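Local coordinates for protein adenylate isopentenyltransferase (Humulus lupulus, PDB 3A8T) that catalyses the transfer of an isopentenyl group from dimethylallyl diphosphate to ATP, ADP or AMP in cytokinin biosynthesis, at residues E40-L45 / L171-C176; V76-D81 / V103-G108; D238-K243 / R261-E266; L299-S304 / E319-Q324. All blocks are in the same frame, centred on the assembly; numbering follows the deposited sequence.

Contact 1: residues E40-L45 / L171-C176; sequences EKLLVL and LRYDCC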
# COMPACT_ATOMS: atom_id res chain seq x y z
N GLU A 40 -21.77 -7.20 -11.41
CA GLU A 40 -21.50 -6.95 -9.99
C GLU A 40 -20.85 -5.64 -9.62
O GLU A 40 -19.92 -5.16 -10.31
CB GLU A 40 -20.66 -8.10 -9.42
CG GLU A 40 -21.33 -9.42 -9.66
CD GLU A 40 -20.42 -10.64 -9.51
OE1 GLU A 40 -19.22 -10.58 -9.96
OE2 GLU A 40 -20.93 -11.68 -8.97
N LYS A 41 -21.35 -5.10 -8.50
CA LYS A 41 -20.90 -3.84 -7.93
C LYS A 41 -19.62 -4.04 -7.14
O LYS A 41 -19.50 -4.99 -6.33
CB LYS A 41 -21.96 -3.23 -7.04
CG LYS A 41 -23.23 -2.78 -7.80
CD LYS A 41 -24.28 -2.13 -6.83
CE LYS A 41 -25.48 -1.43 -7.57
NZ LYS A 41 -25.08 -0.12 -8.22
N LEU A 42 -18.67 -3.16 -7.41
CA LEU A 42 -17.41 -3.19 -6.75
C LEU A 42 -16.93 -1.79 -6.38
O LEU A 42 -16.82 -0.90 -7.21
CB LEU A 42 -16.35 -3.88 -7.63
CG LEU A 42 -14.92 -3.83 -7.07
CD1 LEU A 42 -14.73 -4.70 -5.79
CD2 LEU A 42 -13.99 -4.21 -8.19
N LEU A 43 -16.64 -1.60 -5.10
CA LEU A 43 -16.15 -0.32 -4.65
C LEU A 43 -14.64 -0.37 -4.79
O LEU A 43 -14.01 -1.37 -4.40
CB LEU A 43 -16.55 -0.09 -3.21
CG LEU A 43 -16.19 1.24 -2.56
CD1 LEU A 43 -16.71 2.44 -3.42
CD2 LEU A 43 -16.80 1.23 -1.16
N VAL A 44 -14.06 0.69 -5.35
CA VAL A 44 -12.63 0.73 -5.54
C VAL A 44 -12.02 1.92 -4.81
O VAL A 44 -12.37 3.04 -5.06
CB VAL A 44 -12.30 0.80 -7.05
CG1 VAL A 44 -10.75 0.85 -7.27
CG2 VAL A 44 -12.95 -0.40 -7.75
N LEU A 45 -11.14 1.65 -3.86
CA LEU A 45 -10.52 2.72 -3.10
C LEU A 45 -9.12 2.89 -3.64
O LEU A 45 -8.30 1.99 -3.50
CB LEU A 45 -10.47 2.42 -1.57
CG LEU A 45 -11.80 2.08 -0.84
CD1 LEU A 45 -11.66 2.31 0.62
CD2 LEU A 45 -12.97 2.84 -1.42
N LEU A 171 -15.15 -1.92 -18.57
CA LEU A 171 -15.05 -2.57 -17.26
C LEU A 171 -15.95 -3.78 -16.97
O LEU A 171 -17.08 -3.89 -17.36
CB LEU A 171 -15.18 -1.54 -16.13
CG LEU A 171 -14.16 -0.38 -16.19
CD1 LEU A 171 -14.31 0.44 -14.96
CD2 LEU A 171 -12.75 -0.83 -16.29
N ARG A 172 -15.34 -4.73 -16.30
CA ARG A 172 -15.93 -5.98 -15.94
C ARG A 172 -17.02 -5.77 -14.91
O ARG A 172 -18.01 -6.48 -14.92
CB ARG A 172 -14.84 -6.85 -15.36
CG ARG A 172 -14.93 -8.28 -15.65
CD ARG A 172 -13.54 -8.82 -15.51
NE ARG A 172 -13.58 -10.16 -14.95
CZ ARG A 172 -12.67 -10.63 -14.13
NH1 ARG A 172 -11.65 -9.87 -13.76
NH2 ARG A 172 -12.79 -11.87 -13.66
N TYR A 173 -16.83 -4.80 -14.03
CA TYR A 173 -17.80 -4.58 -12.99
C TYR A 173 -18.47 -3.22 -13.05
O TYR A 173 -18.19 -2.38 -13.88
CB TYR A 173 -17.11 -4.71 -11.63
CG TYR A 173 -16.33 -5.98 -11.44
CD1 TYR A 173 -16.96 -7.20 -11.22
CD2 TYR A 173 -14.94 -5.97 -11.56
CE1 TYR A 173 -16.21 -8.39 -11.13
CE2 TYR A 173 -14.20 -7.14 -11.48
CZ TYR A 173 -14.83 -8.34 -11.26
OH TYR A 173 -14.05 -9.46 -11.13
N ASP A 174 -19.39 -3.02 -12.13
CA ASP A 174 -20.09 -1.78 -11.97
C ASP A 174 -19.30 -1.13 -10.83
O ASP A 174 -19.55 -1.39 -9.64
CB ASP A 174 -21.51 -2.09 -11.51
CG ASP A 174 -22.31 -0.86 -11.24
OD1 ASP A 174 -21.96 0.21 -11.80
OD2 ASP A 174 -23.31 -0.97 -10.49
N CYS A 175 -18.34 -0.29 -11.19
CA CYS A 175 -17.46 0.34 -10.21
C CYS A 175 -17.80 1.72 -9.66
O CYS A 175 -18.37 2.56 -10.34
CB CYS A 175 -16.05 0.44 -10.79
SG CYS A 175 -15.34 -1.04 -11.35
N CYS A 176 -17.40 1.95 -8.41
CA CYS A 176 -17.51 3.25 -7.77
C CYS A 176 -16.04 3.42 -7.36
O CYS A 176 -15.46 2.54 -6.73
CB CYS A 176 -18.42 3.22 -6.54
SG CYS A 176 -18.42 4.79 -5.61

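Contact 2: residues V76-D81 / V103-G108; sequences VYKGLD and VDPARG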
# COMPACT_ATOMS: atom_id res chain seq x y z
N VAL A 76 0.41 -8.59 -0.91
CA VAL A 76 -0.23 -9.86 -1.18
C VAL A 76 0.63 -10.95 -0.58
O VAL A 76 0.14 -12.02 -0.33
CB VAL A 76 -0.43 -10.17 -2.74
CG1 VAL A 76 -1.38 -9.18 -3.35
CG2 VAL A 76 0.92 -10.13 -3.54
N TYR A 77 1.90 -10.67 -0.33
CA TYR A 77 2.81 -11.68 0.17
C TYR A 77 2.81 -11.75 1.66
O TYR A 77 2.67 -10.73 2.30
CB TYR A 77 4.23 -11.38 -0.27
CG TYR A 77 4.40 -11.28 -1.77
CD1 TYR A 77 4.30 -12.40 -2.58
CD2 TYR A 77 4.61 -10.05 -2.38
CE1 TYR A 77 4.40 -12.29 -3.96
CE2 TYR A 77 4.73 -9.92 -3.75
CZ TYR A 77 4.62 -11.04 -4.54
OH TYR A 77 4.71 -10.93 -5.88
N LYS A 78 2.97 -12.95 2.22
CA LYS A 78 3.06 -13.13 3.67
C LYS A 78 4.46 -12.61 3.98
O LYS A 78 5.41 -12.89 3.24
CB LYS A 78 3.01 -14.62 4.05
CG LYS A 78 2.01 -15.46 3.24
CD LYS A 78 2.27 -16.94 3.42
CE LYS A 78 3.75 -17.26 3.09
NZ LYS A 78 4.38 -18.47 3.78
N GLY A 79 4.62 -11.84 5.03
CA GLY A 79 5.97 -11.37 5.30
C GLY A 79 6.10 -9.85 5.32
O GLY A 79 5.25 -9.14 4.72
N LEU A 80 7.15 -9.38 5.99
CA LEU A 80 7.47 -7.96 6.14
C LEU A 80 6.23 -7.15 6.38
O LEU A 80 6.02 -6.15 5.71
CB LEU A 80 8.19 -7.43 4.89
CG LEU A 80 9.45 -8.19 4.41
CD1 LEU A 80 9.92 -7.56 3.10
CD2 LEU A 80 10.56 -8.19 5.43
N ASP A 81 5.41 -7.57 7.33
CA ASP A 81 4.18 -6.91 7.66
C ASP A 81 4.43 -5.42 7.94
O ASP A 81 3.61 -4.57 7.52
CB ASP A 81 3.52 -7.60 8.85
CG ASP A 81 3.08 -9.06 8.53
OD1 ASP A 81 2.86 -9.40 7.36
OD2 ASP A 81 2.92 -9.87 9.45
N VAL A 103 0.16 -14.96 -0.03
CA VAL A 103 0.97 -15.55 -1.09
C VAL A 103 2.37 -15.83 -0.54
O VAL A 103 2.95 -15.00 0.11
CB VAL A 103 1.06 -14.61 -2.32
CG1 VAL A 103 1.87 -15.28 -3.44
CG2 VAL A 103 -0.35 -14.23 -2.78
N ASP A 104 2.91 -17.01 -0.78
CA ASP A 104 4.23 -17.36 -0.28
C ASP A 104 5.27 -16.76 -1.19
O ASP A 104 5.43 -17.19 -2.33
CB ASP A 104 4.43 -18.87 -0.21
CG ASP A 104 5.74 -19.27 0.45
OD1 ASP A 104 6.75 -18.53 0.29
OD2 ASP A 104 5.76 -20.33 1.13
N PRO A 105 5.99 -15.75 -0.71
CA PRO A 105 7.02 -15.10 -1.53
C PRO A 105 7.97 -16.11 -2.22
O PRO A 105 8.43 -15.89 -3.35
CB PRO A 105 7.72 -14.18 -0.52
CG PRO A 105 7.42 -14.80 0.81
CD PRO A 105 5.99 -15.23 0.66
N ALA A 106 8.26 -17.21 -1.54
CA ALA A 106 9.13 -18.24 -2.09
C ALA A 106 8.66 -18.67 -3.47
O ALA A 106 9.50 -18.92 -4.32
CB ALA A 106 9.17 -19.46 -1.17
N ARG A 107 7.35 -18.74 -3.69
CA ARG A 107 6.82 -19.16 -5.00
C ARG A 107 6.92 -18.19 -6.20
O ARG A 107 6.36 -18.46 -7.27
CB ARG A 107 5.35 -19.60 -4.89
CG ARG A 107 5.13 -20.66 -3.86
CD ARG A 107 3.82 -21.38 -4.08
NE ARG A 107 3.32 -21.88 -2.82
CZ ARG A 107 4.10 -22.50 -1.94
NH1 ARG A 107 5.40 -22.70 -2.21
NH2 ARG A 107 3.60 -22.88 -0.76
N GLY A 108 7.66 -17.08 -6.01
CA GLY A 108 7.83 -16.10 -7.07
C GLY A 108 6.83 -14.94 -7.10
O GLY A 108 6.04 -14.72 -6.18

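Contact 3: residues D238-K243 / R261-E266; sequences DRYFEK and RGAFEE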
# COMPACT_ATOMS: atom_id res chain seq x y z
N ASP A 238 19.71 -3.68 2.09
CA ASP A 238 20.68 -4.69 1.59
C ASP A 238 22.03 -3.97 1.35
O ASP A 238 23.12 -4.50 1.61
CB ASP A 238 20.21 -5.36 0.29
CG ASP A 238 19.09 -6.39 0.52
OD1 ASP A 238 18.85 -6.77 1.69
OD2 ASP A 238 18.45 -6.83 -0.46
N ARG A 239 21.96 -2.74 0.88
CA ARG A 239 23.18 -1.99 0.64
C ARG A 239 23.90 -1.80 1.98
O ARG A 239 25.09 -1.97 2.08
CB ARG A 239 22.80 -0.68 0.00
CG ARG A 239 23.93 0.23 -0.39
CD ARG A 239 23.50 1.06 -1.60
NE ARG A 239 24.53 2.02 -1.89
CZ ARG A 239 25.71 1.68 -2.39
NH1 ARG A 239 25.97 0.42 -2.70
NH2 ARG A 239 26.64 2.59 -2.51
N TYR A 240 23.15 -1.48 3.03
CA TYR A 240 23.71 -1.32 4.36
C TYR A 240 24.23 -2.65 4.90
O TYR A 240 25.35 -2.72 5.35
CB TYR A 240 22.66 -0.77 5.30
CG TYR A 240 23.09 -0.74 6.71
CD1 TYR A 240 23.81 0.34 7.23
CD2 TYR A 240 22.79 -1.78 7.57
CE1 TYR A 240 24.20 0.39 8.55
CE2 TYR A 240 23.18 -1.74 8.90
CZ TYR A 240 23.88 -0.65 9.39
OH TYR A 240 24.21 -0.61 10.72
N PHE A 241 23.44 -3.71 4.86
CA PHE A 241 23.90 -4.99 5.37
C PHE A 241 25.12 -5.50 4.55
O PHE A 241 25.89 -6.32 5.00
CB PHE A 241 22.77 -6.03 5.33
CG PHE A 241 21.58 -5.70 6.17
CD1 PHE A 241 21.71 -5.39 7.52
CD2 PHE A 241 20.28 -5.73 5.63
CE1 PHE A 241 20.58 -5.12 8.32
CE2 PHE A 241 19.15 -5.45 6.47
CZ PHE A 241 19.31 -5.16 7.78
N GLU A 242 25.26 -5.03 3.33
CA GLU A 242 26.38 -5.44 2.51
C GLU A 242 27.64 -5.23 3.30
O GLU A 242 28.49 -6.11 3.43
CB GLU A 242 26.46 -4.60 1.23
CG GLU A 242 27.37 -5.24 0.23
CD GLU A 242 27.05 -6.71 0.12
OE1 GLU A 242 27.98 -7.55 0.15
OE2 GLU A 242 25.85 -7.03 0.01
N LYS A 243 27.74 -4.03 3.84
CA LYS A 243 28.87 -3.65 4.66
C LYS A 243 28.76 -4.08 6.10
O LYS A 243 29.76 -4.53 6.67
CB LYS A 243 29.10 -2.15 4.57
CG LYS A 243 29.77 -1.76 3.26
CD LYS A 243 29.96 -0.27 3.16
CE LYS A 243 28.64 0.48 3.47
NZ LYS A 243 27.47 -0.19 2.79
N ARG A 261 27.42 4.75 10.56
CA ARG A 261 26.41 5.80 10.79
C ARG A 261 25.98 6.46 9.47
O ARG A 261 24.78 6.75 9.24
CB ARG A 261 26.97 6.85 11.76
CG ARG A 261 25.98 7.92 12.15
CD ARG A 261 26.66 8.94 13.04
NE ARG A 261 26.77 8.47 14.42
CZ ARG A 261 25.76 8.48 15.28
NH1 ARG A 261 24.58 8.94 14.87
NH2 ARG A 261 25.93 8.05 16.55
N GLY A 262 26.98 6.71 8.62
CA GLY A 262 26.75 7.30 7.32
C GLY A 262 25.94 6.29 6.47
O GLY A 262 25.01 6.67 5.79
N ALA A 263 26.26 4.99 6.55
CA ALA A 263 25.53 4.05 5.72
C ALA A 263 24.09 3.88 6.18
O ALA A 263 23.19 3.80 5.38
CB ALA A 263 26.24 2.71 5.69
N PHE A 264 23.89 3.88 7.48
CA PHE A 264 22.56 3.74 8.02
C PHE A 264 21.68 4.90 7.57
O PHE A 264 20.57 4.74 7.05
CB PHE A 264 22.61 3.76 9.54
CG PHE A 264 21.35 3.31 10.17
CD1 PHE A 264 21.06 1.95 10.26
CD2 PHE A 264 20.38 4.24 10.54
CE1 PHE A 264 19.86 1.52 10.69
CE2 PHE A 264 19.15 3.82 10.97
CZ PHE A 264 18.87 2.46 11.05
N GLU A 265 22.20 6.09 7.82
CA GLU A 265 21.56 7.33 7.50
C GLU A 265 21.20 7.36 6.04
O GLU A 265 20.09 7.73 5.70
CB GLU A 265 22.53 8.45 7.91
CG GLU A 265 22.13 9.88 7.61
CD GLU A 265 23.26 10.92 7.95
OE1 GLU A 265 23.09 12.15 7.67
OE2 GLU A 265 24.33 10.50 8.50
N GLU A 266 22.13 6.96 5.18
CA GLU A 266 21.93 6.94 3.73
C GLU A 266 20.79 5.95 3.36
O GLU A 266 19.99 6.22 2.49
CB GLU A 266 23.24 6.54 2.99
CG GLU A 266 22.99 5.58 1.80
CD GLU A 266 24.20 5.30 0.85
OE1 GLU A 266 25.10 4.49 1.21
OE2 GLU A 266 24.21 5.88 -0.26

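Contact 4: residues L299-S304 / E319-Q324; sequences LDATES and EIWEKQ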
# COMPACT_ATOMS: atom_id res chain seq x y z
N LEU A 299 -11.43 12.58 -2.79
CA LEU A 299 -11.57 12.92 -1.37
C LEU A 299 -10.29 13.63 -0.99
O LEU A 299 -9.22 13.11 -1.21
CB LEU A 299 -11.75 11.67 -0.50
CG LEU A 299 -12.98 10.82 -0.81
CD1 LEU A 299 -12.86 9.50 -0.09
CD2 LEU A 299 -14.28 11.54 -0.46
N ASP A 300 -10.40 14.83 -0.44
CA ASP A 300 -9.19 15.52 -0.09
C ASP A 300 -8.85 15.31 1.37
O ASP A 300 -9.41 15.98 2.26
CB ASP A 300 -9.30 17.00 -0.37
CG ASP A 300 -7.93 17.71 -0.28
OD1 ASP A 300 -7.02 17.21 0.45
OD2 ASP A 300 -7.77 18.75 -0.92
N ALA A 301 -7.91 14.41 1.60
CA ALA A 301 -7.42 14.07 2.91
C ALA A 301 -6.28 15.00 3.40
O ALA A 301 -5.69 14.74 4.44
CB ALA A 301 -6.92 12.62 2.89
N THR A 302 -5.95 16.04 2.65
CA THR A 302 -4.83 16.89 3.05
C THR A 302 -4.79 17.47 4.46
O THR A 302 -3.81 17.35 5.13
CB THR A 302 -4.63 18.03 2.05
OG1 THR A 302 -4.42 17.46 0.75
CG2 THR A 302 -3.41 18.89 2.48
N GLU A 303 -5.86 18.05 4.95
CA GLU A 303 -5.82 18.61 6.26
C GLU A 303 -5.83 17.55 7.32
O GLU A 303 -5.45 17.81 8.47
CB GLU A 303 -7.01 19.53 6.49
CG GLU A 303 -7.05 20.71 5.52
CD GLU A 303 -5.82 21.59 5.60
OE1 GLU A 303 -5.37 21.89 6.73
OE2 GLU A 303 -5.31 21.98 4.52
N SER A 304 -6.30 16.37 6.95
CA SER A 304 -6.36 15.26 7.88
C SER A 304 -4.95 14.82 8.15
O SER A 304 -4.59 14.53 9.28
CB SER A 304 -7.15 14.06 7.29
OG SER A 304 -8.54 14.29 7.15
N GLU A 319 -11.27 14.06 13.73
CA GLU A 319 -12.33 15.01 13.51
C GLU A 319 -12.42 15.42 12.03
O GLU A 319 -13.48 15.40 11.41
CB GLU A 319 -12.12 16.28 14.37
CG GLU A 319 -12.37 16.11 15.87
CD GLU A 319 -12.52 17.47 16.65
OE1 GLU A 319 -12.87 17.43 17.87
OE2 GLU A 319 -12.31 18.57 16.05
N ILE A 320 -11.26 15.79 11.50
CA ILE A 320 -11.11 16.30 10.14
C ILE A 320 -11.44 15.27 9.11
O ILE A 320 -12.22 15.51 8.20
CB ILE A 320 -9.66 16.86 9.98
CG1 ILE A 320 -9.50 18.07 10.96
CG2 ILE A 320 -9.41 17.22 8.55
CD1 ILE A 320 -8.14 18.36 11.55
N TRP A 321 -10.85 14.11 9.27
CA TRP A 321 -11.10 12.97 8.42
C TRP A 321 -12.59 12.58 8.40
O TRP A 321 -13.16 12.26 7.36
CB TRP A 321 -10.21 11.84 8.95
CG TRP A 321 -10.41 10.50 8.33
CD1 TRP A 321 -11.23 9.50 8.78
CD2 TRP A 321 -9.71 9.97 7.21
NE1 TRP A 321 -11.05 8.37 8.02
CE2 TRP A 321 -10.13 8.64 7.05
CE3 TRP A 321 -8.77 10.50 6.32
CZ2 TRP A 321 -9.64 7.82 6.03
CZ3 TRP A 321 -8.28 9.69 5.32
CH2 TRP A 321 -8.71 8.37 5.18
N GLU A 322 -13.24 12.63 9.55
CA GLU A 322 -14.63 12.26 9.67
C GLU A 322 -15.41 13.17 8.77
O GLU A 322 -16.17 12.71 7.94
CB GLU A 322 -15.08 12.40 11.14
CG GLU A 322 -16.02 11.28 11.61
CD GLU A 322 -15.64 10.64 12.99
OE1 GLU A 322 -15.80 11.35 14.01
OE2 GLU A 322 -15.19 9.44 13.04
N LYS A 323 -15.18 14.47 8.91
CA LYS A 323 -15.86 15.49 8.12
C LYS A 323 -15.43 15.58 6.67
O LYS A 323 -16.27 15.65 5.80
CB LYS A 323 -15.68 16.87 8.75
CG LYS A 323 -16.31 17.04 10.11
CD LYS A 323 -15.94 18.36 10.81
CE LYS A 323 -16.37 19.63 9.99
NZ LYS A 323 -17.86 19.82 9.77
N GLN A 324 -14.14 15.56 6.42
CA GLN A 324 -13.68 15.74 5.05
C GLN A 324 -13.54 14.55 4.14
O GLN A 324 -13.58 14.67 2.92
CB GLN A 324 -12.37 16.54 5.04
CG GLN A 324 -12.48 17.89 5.76
CD GLN A 324 -11.28 18.82 5.52
OE1 GLN A 324 -11.40 20.04 5.69
NE2 GLN A 324 -10.13 18.27 5.11

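Contact 1: residues E40-L45 / L171-C176
Lys41 and Asp174 run side by side on one face of the sheet and point the same way, joined by a salt bridge in which Lys41 NZ meets Asp174 OD2 at 3.0 Å. NZ approaches OD2 nearly along its C-O axis. CG of Asp174 stands anti to the backbone N, and the lysine chain, extended to CE, turns at chi4 (-73°), which brings NZ to OD2. The ammonium has further partners: the backbone oxygens of Phe336 and of the C-terminal residue Glu339, and the Phe336 ring in a cation-pi contact. On the same face, Leu43 CD1 packs 3.6 Å from Cys176 SG. The backbones beneath are neighbouring parallel strands, 41-46 and 174-181, of the central sheet of this P-loop-type nucleotide-binding fold, and 41-46 leads into the ATP-binding residues that begin at Gly47. Four hydrogen bonds alternate along them. Asp174 N donates to Glu40 O almost straight, with an N-H...O angle of 177°; Leu42 N donates to Asp174 O and Cys176 N to Leu42 O, and Val44 N reaches Cys176 O at 2.7 Å. On the other face, Leu42 CD2 touches Tyr173 CD2 at 3.9 Å. Tyr173 lies just before its strand and extends alongside Glu40: the carboxylate is nearly coplanar with the ring, 18° apart, and Glu40 OE1 sits at the ring edge, 3.9 Å from Tyr173 CE1. Arg172 CB covers one face of that ring toward its rim. Further out, Leu147 of helix 140-147 packs on Leu42, Tyr173 and Cys175, while Ile332 and Phe336 of helix 315-338 lie against Cys176.

Contact 2: residues V76-D81 / V103-G108
Tyr77 and Val103 cross obliquely where their backbones form a single bridge, and Tyr77 CD1 lies 3.9 Å from Val103 CG1. Val76 CG2 sits 3.7 Å above the centre of one face of the tyrosine ring. CD1 also meets Pro105 CA, and CE1 meets Gly108 O, while the hydroxyl is hydrogen-bonded with the amide of Leu110. Two backbone bonds fix the bridge: Val103 N donates to Val76 O at 3.0 Å, and Lys78 N to Val103 O at 2.9 Å. Lys78 then turns to Asp104. Its chain bends at chi3 (-54°), which brings CE to 3.4 Å from Asp104 CA, and NZ makes a salt bridge of 3.5 Å with Asp104 OD2. The other carboxylate oxygen, OD1, accepts from Ala106 N at 2.7 Å. Replacing Asp104 with an alanine would probably leave the Lys78 ammonium without this counter-charge and the Ala106 amide without its side-chain acceptor. The bond from Ala106 N to OD1 defines an Asx turn leading into the 3-10 segment 105-107, and with the single bridge it ties together two loops that precede and follow strand 97-98 in the chain, the first of them running between the ATP-binding residues Lys73 and Thr84.

Contact 3: residues D238-K243 / R261-E266
Two antiparallel helices, 234-243 and the long 257-289, pack here through Tyr240, Ala263 and Phe264. The axes of their short segments lie 9.2 Å apart, with N-to-C directions at 165°. Tyr240 makes the largest contribution. With CG anti to the backbone N (chi1 173°), its ring reaches the neighbouring helix: CD1 lies 3.7 Å from Ala263 CB, and CE1 lies 3.9 Å from Phe264 CB. Beyond that, the edge of the Phe264 ring, led by CD1, is directed at the face of Tyr240 in a T-shaped stack, the centroids 5.5 Å apart and the planes at 86°. Lys243 adds its CE against the methyl of Ala263. An alanine in place of Tyr240 would probably open a gap beside Ala263 and leave the Phe264 edge without the aromatic face it meets. At the margin, Arg239 and Glu266 cross at about a right angle; Arg239 NE is 4.0 Å from Glu266 OE1, beyond a salt bridge, and the oxygen lies well out of the guanidinium plane, so only a loose attraction between charges is likely. Phe237 and Phe244 extend the aromatic packing, meeting Phe264 and Tyr240 respectively. With the small Ala263 facing Tyr240 and the near-antiparallel axes, the geometry is that of a helical hairpin, two helices consecutive in the chain, joined by a connecting loop.

Contact 4: residues L299-S304 / E319-Q324
Van der Waals packing joins Ala301, Glu303 and Ser304 to Ile320 and Trp321. Ile320 CG2, anti to the backbone N, reaches into the first turn of helix 302-309, 3.9 Å from Glu303 CB and 3.4 Å from Ser304 OG. The Trp321 indole is approached at its edge: Ala301 CB lies near the ring plane, 4.0 Å from Trp321 CZ3, and Ser304 OG is also in plane at the edge. CG of Trp321 is anti to the backbone N (chi1 173°); the Trp321 side chain also touches Arg55 and Leu56 of helix 53-61, with NE1 hydrogen-bonded to Asp59 OD2. Gln324, its chain extended beyond CG, brings NE2 to 3.6 Å from Glu303 CB, with amide and carboxylate planes 76° apart. The contact thus joins the end of edge strand 296-300 and the helix after it to helix 315-338, beside the P-loop residue Gly52 of this nucleotide-binding fold; Lys323, on the same helical segment, is an ATP-binding residue. Polar approaches across the segments are looser. Ser304 OG comes 3.1 Å from Trp321 N, but the angle is poor for a hydrogen bond, and Gln324 NE2 stays 3.7 Å from Asp300 O. Side-chain hydrogen bonds lie within 299-304, where Asp300 OD1 accepts twice, from Thr302 N at 2.7 Å nearly head-on and from Thr302 OG1 at 2.6 Å through its syn lone pair. The first closes an Asx turn that leads from strand to helix, and Thr302 OG1 also bonds with the backbone N of Ser183.

Contacts 1 and 4 share the parallel sheet: strand 174-181 in contact 1 neighbours strand 296-300 in contact 4, and helix 315-338, which supplies half of contact 4, also packs on contact 1. Their centres lie 24 Å apart, with nearest atoms about 7 Å apart. Contact 2 falls in sequence between the two strands of contact 1, its centre 27 Å away, on loops flanking edge strand 97-98. Contact 3 follows contact 1 in the chain and lies 44 Å from it between centres, across the middle of the molecule, where helix 257-289 reaches out from the nucleotide-binding core. Contact 4 comes last, so the chain returns from that outlying helical part to complete the sheet.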